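Catalytic domain of the nuclear inclusion protein A (nia) (Tobacco etch virus, PDB 1LVM) cleaves peptide bonds as a chymotrypsin-like cysteine protease, probably processing the viral polyprotein at specific sequences recognised by its substrate-binding cleft. Local coordinates at residues Pro21-Ile26 against Val120-Gln125; Arg109-Glu114 against Asn185-Val190; Glu115-Val120 against Ser161-Thr166; Asp135-Phe140 against His150-Lys155. The protein carries 1 engineered substitution. One frame throughout, in Å; residues are numbered along the deposited sequence.

Interaction 1 of 4, residues Pro21-Ile26 against Val120-Gln125; sequences PISSTI and VTTNFQ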
# COMPACT_ATOMS: atom_id res chain seq x y z
N PRO A 21 2.68 0.07 15.38
CA PRO A 21 3.39 1.22 14.83
C PRO A 21 3.14 1.31 13.33
O PRO A 21 3.15 2.39 12.75
CB PRO A 21 4.85 0.92 15.15
CG PRO A 21 4.75 0.18 16.52
CD PRO A 21 3.58 -0.75 16.24
N ILE A 22 2.96 0.18 12.68
CA ILE A 22 2.63 0.21 11.25
C ILE A 22 1.16 0.55 11.06
O ILE A 22 0.78 1.46 10.28
CB ILE A 22 2.94 -1.16 10.56
CG1 ILE A 22 4.42 -1.33 10.41
CG2 ILE A 22 2.26 -1.19 9.18
CD1 ILE A 22 4.85 -2.77 9.99
N SER A 23 0.25 -0.13 11.77
CA SER A 23 -1.17 0.14 11.52
C SER A 23 -1.56 1.55 11.89
O SER A 23 -2.48 2.08 11.29
CB SER A 23 -2.11 -0.86 12.26
OG SER A 23 -1.76 -0.88 13.58
N SER A 24 -0.83 2.16 12.83
CA SER A 24 -1.19 3.52 13.24
C SER A 24 -0.86 4.53 12.13
O SER A 24 -1.32 5.68 12.16
CB SER A 24 -0.52 3.90 14.58
OG SER A 24 0.88 3.91 14.47
N THR A 25 -0.11 4.10 11.13
CA THR A 25 0.23 5.02 10.02
C THR A 25 -0.64 4.78 8.79
O THR A 25 -0.53 5.53 7.80
CB THR A 25 1.67 4.87 9.53
OG1 THR A 25 1.82 3.58 8.87
CG2 THR A 25 2.65 4.91 10.71
N ILE A 26 -1.49 3.77 8.83
CA ILE A 26 -2.33 3.49 7.66
C ILE A 26 -3.49 4.47 7.55
O ILE A 26 -4.06 4.91 8.56
CB ILE A 26 -2.85 2.04 7.74
CG1 ILE A 26 -1.66 1.12 7.63
CG2 ILE A 26 -4.01 1.82 6.70
CD1 ILE A 26 -2.03 -0.39 7.79
N VAL A 120 -1.12 -6.38 6.98
CA VAL A 120 -1.53 -5.55 8.11
C VAL A 120 -2.47 -4.48 7.70
O VAL A 120 -2.27 -3.86 6.66
CB VAL A 120 -0.27 -4.91 8.77
CG1 VAL A 120 -0.71 -3.88 9.96
CG2 VAL A 120 0.55 -6.10 9.38
N THR A 121 -3.55 -4.30 8.46
CA THR A 121 -4.48 -3.28 8.14
C THR A 121 -4.95 -2.58 9.41
O THR A 121 -4.48 -2.86 10.49
CB THR A 121 -5.67 -3.85 7.32
OG1 THR A 121 -6.47 -4.77 8.09
CG2 THR A 121 -5.14 -4.61 6.11
N THR A 122 -5.90 -1.66 9.25
CA THR A 122 -6.43 -0.90 10.35
C THR A 122 -7.96 -0.85 10.09
O THR A 122 -8.41 -0.65 8.95
CB THR A 122 -5.90 0.59 10.36
OG1 THR A 122 -4.47 0.57 10.45
CG2 THR A 122 -6.39 1.33 11.59
N ASN A 123 -8.71 -1.02 11.15
CA ASN A 123 -10.16 -0.95 11.06
C ASN A 123 -10.59 0.45 11.53
O ASN A 123 -10.41 0.83 12.73
CB ASN A 123 -10.81 -2.02 11.95
CG ASN A 123 -12.30 -2.15 11.70
OD1 ASN A 123 -12.88 -1.39 10.93
ND2 ASN A 123 -12.93 -3.11 12.35
N PHE A 124 -11.17 1.20 10.59
CA PHE A 124 -11.66 2.56 10.82
C PHE A 124 -13.14 2.65 11.19
O PHE A 124 -13.59 3.67 11.74
CB PHE A 124 -11.39 3.41 9.59
CG PHE A 124 -9.97 3.80 9.44
CD1 PHE A 124 -9.40 4.71 10.34
CD2 PHE A 124 -9.19 3.30 8.39
CE1 PHE A 124 -8.08 5.16 10.20
CE2 PHE A 124 -7.84 3.74 8.25
CZ PHE A 124 -7.30 4.68 9.16
N GLN A 125 -13.91 1.61 10.89
CA GLN A 125 -15.33 1.69 11.29
C GLN A 125 -15.51 1.63 12.81
O GLN A 125 -16.53 2.09 13.33
CB GLN A 125 -16.19 0.61 10.62
CG GLN A 125 -15.56 -0.74 10.51
CD GLN A 125 -15.05 -1.01 9.11
OE1 GLN A 125 -14.57 -0.11 8.41
NE2 GLN A 125 -15.14 -2.27 8.69
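Ser23 O is gripped by two donors, Thr122 OG1 at 2.6 Å and Ile26 N at 3.1 Å, which reach it from opposite faces of its carbonyl plane. The hydroxyl of Thr122 is the donor across the contact, and it is tilted 28° from that plane. Its placement follows from chi1 of -59°, which puts OG1 anti to the carbonyl carbon of Thr122 and beside the backbone N. The amide of Ile26 closes the type I beta turn Ser23-Ile26, so a single carbonyl oxygen serves both the turn and the strand. Thr122 OG1 also lies 3.3 Å from Ser23 CB and 3.5 Å from Ile26 CB, and the Ile26 and Thr122 side chains run past one another with their ends pointing opposite ways. Farther out, Ile26 CD1 comes to 3.7 Å from Val120 O, while the side chains of Ile22 and Val120 cross at about a right angle, with Ile22 CG2 4.1 Å from Val120 CG1. Phe124 turns its ring edge to the turn: Ile26 O lies in the ring plane, 3.3 Å from Phe124 CZ. One face of that ring carries Thr122 CG2 near its rim. Just before the turn, Ile22 O also takes two donors, Thr25 N and Thr25 OG1, the hydroxyl arriving on a lone pair. The contact thus joins helix 20-23 and strand 26-33 of the eight-stranded N-terminal sheet to strand 116-123 of the C-terminal barrel, as in the two-domain chymotrypsin fold, with strand 162-165 beside Ile22 and strand 36-45 beside Ile26.

Interaction 2 of 4, residues Arg109-Glu114 against Asn185-Val190; sequences REPQRE and NYFTSV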
# COMPACT_ATOMS: atom_id res chain seq x y z
N ARG A 109 11.90 -2.45 2.77
CA ARG A 109 12.98 -3.05 1.99
C ARG A 109 12.35 -3.96 0.93
O ARG A 109 11.14 -4.25 0.97
CB ARG A 109 13.96 -3.87 2.86
CG ARG A 109 13.19 -5.10 3.46
CD ARG A 109 14.19 -6.10 4.09
NE ARG A 109 13.50 -7.06 4.95
CZ ARG A 109 12.86 -8.14 4.53
NH1 ARG A 109 12.76 -8.47 3.22
NH2 ARG A 109 12.30 -8.91 5.44
N GLU A 110 13.18 -4.36 -0.05
CA GLU A 110 12.70 -5.28 -1.06
C GLU A 110 12.39 -6.63 -0.42
O GLU A 110 13.05 -7.02 0.49
CB GLU A 110 13.75 -5.52 -2.12
CG GLU A 110 14.18 -4.20 -2.83
CD GLU A 110 15.05 -4.49 -4.04
OE1 GLU A 110 14.49 -4.77 -5.11
OE2 GLU A 110 16.28 -4.47 -3.89
N PRO A 111 11.37 -7.34 -0.93
CA PRO A 111 10.99 -8.65 -0.41
C PRO A 111 12.11 -9.65 -0.77
O PRO A 111 12.92 -9.36 -1.63
CB PRO A 111 9.67 -8.95 -1.12
CG PRO A 111 9.69 -8.11 -2.37
CD PRO A 111 10.41 -6.84 -1.96
N GLN A 112 12.16 -10.78 -0.08
CA GLN A 112 13.17 -11.80 -0.30
C GLN A 112 12.45 -13.09 -0.61
O GLN A 112 11.48 -13.46 0.03
CB GLN A 112 14.03 -11.92 0.96
CG GLN A 112 14.83 -10.61 1.14
CD GLN A 112 15.56 -10.48 2.47
OE1 GLN A 112 15.52 -11.39 3.31
NE2 GLN A 112 16.22 -9.34 2.67
N ARG A 113 12.90 -13.75 -1.65
CA ARG A 113 12.23 -14.99 -2.05
C ARG A 113 11.96 -15.98 -0.90
O ARG A 113 12.80 -16.23 -0.02
CB ARG A 113 13.10 -15.64 -3.16
CG ARG A 113 12.44 -16.79 -3.81
CD ARG A 113 13.48 -17.70 -4.49
NE ARG A 113 12.80 -18.60 -5.43
CZ ARG A 113 12.44 -18.23 -6.65
NH1 ARG A 113 12.72 -17.01 -7.08
NH2 ARG A 113 11.74 -19.05 -7.43
N GLU A 114 10.75 -16.51 -0.90
CA GLU A 114 10.35 -17.48 0.08
C GLU A 114 10.16 -16.98 1.51
O GLU A 114 9.80 -17.75 2.39
CB GLU A 114 11.35 -18.66 -0.01
CG GLU A 114 10.72 -19.98 0.37
CD GLU A 114 11.24 -21.15 -0.47
OE1 GLU A 114 12.44 -21.16 -0.85
OE2 GLU A 114 10.44 -22.07 -0.71
N ASN A 185 -2.95 -13.92 -5.38
CA ASN A 185 -2.91 -12.48 -5.04
C ASN A 185 -1.53 -11.93 -5.34
O ASN A 185 -0.54 -12.68 -5.38
CB ASN A 185 -3.30 -12.27 -3.58
CG ASN A 185 -4.82 -12.45 -3.35
OD1 ASN A 185 -5.28 -12.75 -2.24
ND2 ASN A 185 -5.60 -12.27 -4.40
N TYR A 186 -1.47 -10.64 -5.60
CA TYR A 186 -0.22 -10.00 -5.96
C TYR A 186 -0.04 -8.65 -5.24
O TYR A 186 -0.97 -7.87 -5.15
CB TYR A 186 -0.21 -9.73 -7.47
CG TYR A 186 -0.23 -11.04 -8.34
CD1 TYR A 186 -1.44 -11.70 -8.64
CD2 TYR A 186 0.95 -11.58 -8.80
CE1 TYR A 186 -1.44 -12.88 -9.39
CE2 TYR A 186 0.96 -12.79 -9.56
CZ TYR A 186 -0.24 -13.42 -9.85
OH TYR A 186 -0.20 -14.60 -10.61
N PHE A 187 1.18 -8.43 -4.75
CA PHE A 187 1.45 -7.12 -4.17
C PHE A 187 2.56 -6.47 -4.99
O PHE A 187 3.34 -7.12 -5.69
CB PHE A 187 1.82 -7.25 -2.65
CG PHE A 187 3.17 -7.87 -2.34
CD1 PHE A 187 4.32 -7.13 -2.30
CD2 PHE A 187 3.24 -9.26 -1.97
CE1 PHE A 187 5.54 -7.73 -1.89
CE2 PHE A 187 4.42 -9.85 -1.56
CZ PHE A 187 5.59 -9.10 -1.52
N THR A 188 2.62 -5.15 -4.90
CA THR A 188 3.66 -4.43 -5.58
C THR A 188 4.79 -4.32 -4.59
O THR A 188 4.62 -3.83 -3.46
CB THR A 188 3.15 -3.01 -5.95
OG1 THR A 188 2.07 -3.14 -6.90
CG2 THR A 188 4.26 -2.17 -6.52
N SER A 189 5.95 -4.81 -5.00
CA SER A 189 7.12 -4.78 -4.18
C SER A 189 7.71 -3.37 -3.93
O SER A 189 7.61 -2.43 -4.76
CB SER A 189 8.23 -5.66 -4.80
OG SER A 189 8.63 -5.13 -6.07
N VAL A 190 8.30 -3.22 -2.75
CA VAL A 190 9.01 -1.99 -2.40
C VAL A 190 10.22 -2.05 -3.36
O VAL A 190 10.90 -3.11 -3.42
CB VAL A 190 9.53 -2.08 -0.93
CG1 VAL A 190 10.77 -1.14 -0.70
CG2 VAL A 190 8.33 -1.73 0.04
O HOH W 1 11.85 -4.92 -5.28
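Pro111 meets Ser189 and Phe187 through successive atoms of its ring, with CG 3.7 Å from Ser189 CB and CB 4.1 Å from Phe187 CZ. Pro111 CB lies near the plane of the Phe187 ring, at its edge; this is edge contact and not a stack. Chi1 of 70° sets Phe187 CG between its backbone N and carbonyl carbon, and the ring beyond it turns its edge to the proline. Beside this pair, Val190 presses its branch point on the carbonyl of Arg109, two residues ahead of the proline: CB is 3.3 Å from Arg109 O, and CG1 lies over the same carbonyl group. Glu110 adds its CG, 3.5 Å from Val190 O. One water completes the polar side, giving a hydrogen bond of 2.6 Å to Glu110 OE1 and one of 2.8 Å to Val190 O; its bond to Ser189 OG is weak. That hydroxyl is held by Gly145, as well as by Ile146 and Arg88. In the second shell, Arg109 NH1 donates to Glu110 O at 3.1 Å, with the acceptor near the guanidinium plane, while salt bridges to Asp168 and Glu115 fix the rest of the guanidinium. Trp148 and Val172 pack on both Pro111 and Phe187, joining the loop that precedes strand 116-123 to the end of strand 185-189 in the barrel. Direct contact between the segments is therefore apolar or carbon-to-carbonyl, and the water mediates their polar link; its two short bonds, to Glu110 OE1 and Val190 O, probably take both its protons, which agrees with the weak third bond to Ser189 OG.

Interaction 3 of 4, residues Glu115-Val120 against Ser161-Thr166; sequences ERICLV and SPLVST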
# COMPACT_ATOMS: atom_id res chain seq x y z
N GLU A 115 10.33 -15.69 1.75
CA GLU A 115 10.14 -15.26 3.12
C GLU A 115 8.68 -15.20 3.54
O GLU A 115 7.75 -15.11 2.72
CB GLU A 115 10.83 -13.91 3.36
CG GLU A 115 10.11 -12.75 2.75
CD GLU A 115 10.73 -11.42 3.19
OE1 GLU A 115 11.13 -11.28 4.37
OE2 GLU A 115 10.83 -10.51 2.37
N ARG A 116 8.48 -15.26 4.86
CA ARG A 116 7.15 -15.23 5.43
C ARG A 116 6.64 -13.80 5.68
O ARG A 116 7.35 -13.01 6.30
CB ARG A 116 7.13 -15.96 6.80
CG ARG A 116 7.51 -17.47 6.66
CD ARG A 116 7.68 -18.11 8.05
NE ARG A 116 6.40 -18.25 8.77
CZ ARG A 116 5.50 -19.21 8.56
NH1 ARG A 116 5.72 -20.18 7.66
NH2 ARG A 116 4.36 -19.21 9.26
N ILE A 117 5.45 -13.50 5.17
CA ILE A 117 4.87 -12.18 5.31
C ILE A 117 3.45 -12.25 5.80
O ILE A 117 2.81 -13.32 5.70
CB ILE A 117 4.91 -11.41 3.96
CG1 ILE A 117 4.10 -12.16 2.87
CG2 ILE A 117 6.38 -11.26 3.51
CD1 ILE A 117 4.08 -11.44 1.43
N CYS A 118 2.96 -11.15 6.38
CA CYS A 118 1.56 -11.08 6.74
C CYS A 118 1.06 -9.71 6.24
O CYS A 118 1.83 -8.82 5.85
CB CYS A 118 1.33 -11.22 8.28
SG CYS A 118 2.18 -9.88 9.22
N LEU A 119 -0.23 -9.60 6.17
CA LEU A 119 -0.87 -8.40 5.71
C LEU A 119 -1.43 -7.67 6.91
O LEU A 119 -2.18 -8.22 7.70
CB LEU A 119 -2.00 -8.76 4.75
CG LEU A 119 -2.75 -7.58 4.09
CD1 LEU A 119 -1.87 -6.95 3.08
CD2 LEU A 119 -3.99 -8.07 3.39
N VAL A 120 -1.12 -6.38 6.98
CA VAL A 120 -1.53 -5.55 8.11
C VAL A 120 -2.47 -4.48 7.70
O VAL A 120 -2.27 -3.86 6.66
CB VAL A 120 -0.27 -4.91 8.77
CG1 VAL A 120 -0.71 -3.88 9.96
CG2 VAL A 120 0.55 -6.10 9.38
N SER A 161 -2.63 -1.91 1.40
CA SER A 161 -2.29 -2.41 2.75
C SER A 161 -0.89 -2.96 2.71
O SER A 161 -0.54 -3.67 1.76
CB SER A 161 -3.28 -3.49 3.20
OG SER A 161 -4.64 -3.03 3.27
N PRO A 162 -0.05 -2.70 3.76
CA PRO A 162 1.33 -3.22 3.73
C PRO A 162 1.47 -4.73 3.95
O PRO A 162 0.73 -5.28 4.74
CB PRO A 162 2.02 -2.48 4.91
CG PRO A 162 0.83 -2.26 5.89
CD PRO A 162 -0.29 -1.83 4.93
N LEU A 163 2.42 -5.34 3.22
CA LEU A 163 2.78 -6.75 3.40
C LEU A 163 3.99 -6.55 4.29
O LEU A 163 4.85 -5.75 3.94
CB LEU A 163 3.20 -7.41 2.06
CG LEU A 163 2.02 -7.99 1.25
CD1 LEU A 163 1.13 -8.86 2.20
CD2 LEU A 163 1.17 -6.86 0.73
N VAL A 164 4.05 -7.23 5.44
CA VAL A 164 5.12 -7.08 6.42
C VAL A 164 5.82 -8.43 6.69
O VAL A 164 5.16 -9.46 6.84
CB VAL A 164 4.50 -6.58 7.81
CG1 VAL A 164 5.62 -6.20 8.77
CG2 VAL A 164 3.58 -5.35 7.58
N SER A 165 7.15 -8.37 6.72
CA SER A 165 8.00 -9.54 6.98
C SER A 165 7.85 -9.94 8.46
O SER A 165 7.98 -9.08 9.36
CB SER A 165 9.46 -9.14 6.80
OG SER A 165 10.33 -10.19 7.30
N THR A 166 7.58 -11.20 8.75
CA THR A 166 7.45 -11.57 10.16
C THR A 166 8.87 -11.71 10.68
O THR A 166 9.11 -11.72 11.89
CB THR A 166 6.64 -12.93 10.35
OG1 THR A 166 7.36 -13.97 9.68
CG2 THR A 166 5.24 -12.83 9.72
O HOH W 2 9.90 -12.80 6.65
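Cys118 and Val164 exchange two backbone hydrogen bonds, each 2.8 Å: Cys118 N to Val164 O and Val164 N to Cys118 O. Val120 N to Pro162 O and Thr166 N to Arg116 O extend the pairing in both directions, each at 3.1 Å. A water donates to Arg116 O at 2.6 Å and to Glu115 OE1, and accepts from Ser165 OG; Glu115 OE2 is also held by the amide of Gln112. Strands 116-120 and 162-165 run antiparallel at 143°, with Cys118-Val164 the hydrogen-bonded pair and Ile117-Ser165 and Leu119-Leu163 non-hydrogen-bonded pairs. Because strand 116-123 is first and strand 162-165 last in the sheet order, this seam closes the six-stranded barrel of the chymotrypsin-type fold. On the face bearing Ile117, Leu119 and Leu163, Leu163 CD1 meets Leu119 CD1 at 3.7 Å and Ile117 CD1 at 4.0 Å, with Val172 packed nearby. The opposite face carries Cys118 and Val164. Val120 CG2, anti to its own carbonyl carbon, reaches Val164 CG2 at 3.6 Å, and Tyr19 and Ile22 pack beside these residues. Val120 O, buried against Ser161 CB and the Pro162 ring, has no polar partner in the model.

Interaction 4 of 4, residues Asp135-Phe140 against His150-Lys155; sequences DTSCTF and HWIQTK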
# COMPACT_ATOMS: atom_id res chain seq x y z
N ASP A 135 -3.03 -13.99 8.69
CA ASP A 135 -2.19 -15.15 8.88
C ASP A 135 -1.05 -14.96 7.88
O ASP A 135 -1.06 -14.08 7.04
CB ASP A 135 -3.02 -16.42 8.62
CG ASP A 135 -2.37 -17.69 9.15
OD1 ASP A 135 -1.16 -17.75 9.49
OD2 ASP A 135 -3.12 -18.69 9.20
N THR A 136 -0.05 -15.81 8.00
CA THR A 136 1.19 -15.75 7.24
C THR A 136 1.24 -16.54 5.96
O THR A 136 0.78 -17.67 5.89
CB THR A 136 2.32 -16.27 8.16
OG1 THR A 136 2.35 -15.46 9.31
CG2 THR A 136 3.66 -16.17 7.46
N SER A 137 1.84 -15.93 4.94
CA SER A 137 2.01 -16.59 3.65
C SER A 137 3.49 -16.48 3.22
O SER A 137 4.17 -15.57 3.65
CB SER A 137 1.14 -15.82 2.64
OG SER A 137 1.47 -16.09 1.29
N CYS A 138 4.02 -17.45 2.44
CA CYS A 138 5.37 -17.27 1.89
C CYS A 138 5.13 -16.41 0.59
O CYS A 138 3.99 -16.17 0.18
CB CYS A 138 6.04 -18.60 1.55
SG CYS A 138 6.55 -19.55 3.04
N THR A 139 6.20 -15.94 -0.02
CA THR A 139 6.09 -15.07 -1.20
C THR A 139 7.18 -15.32 -2.18
O THR A 139 8.30 -15.72 -1.80
CB THR A 139 6.08 -13.56 -0.73
OG1 THR A 139 5.76 -12.71 -1.83
CG2 THR A 139 7.41 -13.14 -0.12
N PHE A 140 6.84 -15.09 -3.47
CA PHE A 140 7.76 -15.24 -4.58
C PHE A 140 7.55 -14.19 -5.63
O PHE A 140 6.42 -13.72 -5.81
CB PHE A 140 7.58 -16.61 -5.26
CG PHE A 140 7.71 -17.75 -4.35
CD1 PHE A 140 6.61 -18.16 -3.58
CD2 PHE A 140 8.92 -18.49 -4.28
CE1 PHE A 140 6.70 -19.28 -2.77
CE2 PHE A 140 9.02 -19.63 -3.47
CZ PHE A 140 7.90 -20.02 -2.71
N HIS A 150 1.31 -13.64 -3.26
CA HIS A 150 1.09 -13.91 -1.86
C HIS A 150 -0.22 -14.67 -1.80
O HIS A 150 -1.01 -14.60 -2.75
CB HIS A 150 1.11 -12.61 -0.99
CG HIS A 150 -0.18 -11.84 -0.97
ND1 HIS A 150 -0.35 -10.64 -1.64
CD2 HIS A 150 -1.36 -12.10 -0.35
CE1 HIS A 150 -1.59 -10.20 -1.44
NE2 HIS A 150 -2.22 -11.07 -0.66
N TRP A 151 -0.42 -15.46 -0.72
CA TRP A 151 -1.64 -16.23 -0.58
C TRP A 151 -2.49 -15.85 0.63
O TRP A 151 -3.06 -16.70 1.31
CB TRP A 151 -1.28 -17.74 -0.59
CG TRP A 151 -0.75 -18.17 -1.92
CD1 TRP A 151 -1.48 -18.70 -2.94
CD2 TRP A 151 0.61 -18.06 -2.42
NE1 TRP A 151 -0.67 -18.93 -4.04
CE2 TRP A 151 0.61 -18.55 -3.74
CE3 TRP A 151 1.80 -17.59 -1.89
CZ2 TRP A 151 1.75 -18.60 -4.52
CZ3 TRP A 151 2.96 -17.64 -2.68
CH2 TRP A 151 2.92 -18.14 -3.98
N ILE A 152 -2.57 -14.55 0.92
CA ILE A 152 -3.43 -14.08 2.00
C ILE A 152 -4.78 -13.63 1.49
O ILE A 152 -4.84 -12.81 0.58
CB ILE A 152 -2.75 -12.92 2.73
CG1 ILE A 152 -1.41 -13.45 3.27
CG2 ILE A 152 -3.69 -12.32 3.81
CD1 ILE A 152 -0.38 -12.36 3.74
N GLN A 153 -5.88 -14.12 2.07
CA GLN A 153 -7.21 -13.74 1.60
C GLN A 153 -7.40 -12.24 1.79
O GLN A 153 -7.18 -11.74 2.86
CB GLN A 153 -8.28 -14.46 2.39
CG GLN A 153 -8.84 -15.64 1.75
CD GLN A 153 -10.26 -15.78 2.18
OE1 GLN A 153 -10.54 -15.79 3.37
NE2 GLN A 153 -11.18 -15.86 1.22
N THR A 154 -7.77 -11.53 0.75
CA THR A 154 -7.94 -10.10 0.89
C THR A 154 -9.32 -9.78 0.35
O THR A 154 -9.77 -10.43 -0.59
CB THR A 154 -6.93 -9.35 0.04
OG1 THR A 154 -7.23 -9.61 -1.34
CG2 THR A 154 -5.54 -9.82 0.30
N LYS A 155 -9.99 -8.79 0.91
CA LYS A 155 -11.32 -8.38 0.44
C LYS A 155 -11.17 -7.20 -0.49
O LYS A 155 -10.16 -6.49 -0.46
CB LYS A 155 -12.20 -7.91 1.59
CG LYS A 155 -12.43 -8.92 2.66
CD LYS A 155 -13.15 -8.30 3.84
CE LYS A 155 -12.58 -6.94 4.25
NZ LYS A 155 -13.28 -6.35 5.44
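Ser137 and Trp151 are brought together by two first torsions. In Ser137, chi1 of 164° holds OG anti to the backbone N, where it accepts from Trp151 N at 2.8 Å with an N-H...O angle of 164°. In Trp151, chi1 of -67° sets CG anti to the carbonyl carbon, and the six-membered part of the indole lies with its edge toward 137-140. That edge collects polar atoms lying in the ring plane: Cys138 O is 3.3 Å from Trp151 CE3, and Ser137 OG is near the same carbon. Farther along the rim, CH2 meets Phe140 CD1 at 3.7 Å, and the two side chains cross at about a right angle. On the other side of Ser137, its CB touches Ile152 CG1 at 3.5 Å, while Ile152 CD1 reaches Asp135 O at 3.8 Å. The contact joins the interrupted strand 130-142 to the loop that leaves strand 147-150; Thr139 OG1 bonds Lys149 O just before that loop, and Thr154, farther along it, makes a weak hydrogen bond to the bound peptide. Chemically, the serine hydroxyl works in both directions, since Ser137 OG accepts from Trp151 N and donates to Cys138 O at 2.8 Å. That relay fixes the hydroxyl's rotation, and the partly positive hydrogens on the indole rim would suit the nearby oxygens.

All four contacts reach the six-stranded antiparallel barrel. Interactions 1 and 3 share Val120 on strand 116-123 and have centres 13 Å apart; interaction 1 attaches the N-terminal helix 20-23, while interaction 3 closes the barrel. Interactions 3 and 4 are closest, at 8 Å between centres, and are joined by a probable Ile117-Ser137 backbone bond. Interaction 2 lies 9 Å from interaction 3, where Phe187 packs on Ile117 and Leu163, and 20 Å from interaction 1. Along the chain, the segments of interaction 2 enclose those of interactions 3 and 4, whereas interaction 1 alternates with both 2 and 3. Segments distant in sequence are thereby brought onto one barrel, three of them largely as helix, turn or loop around it, and its strand 185-189 also borders the bound peptide.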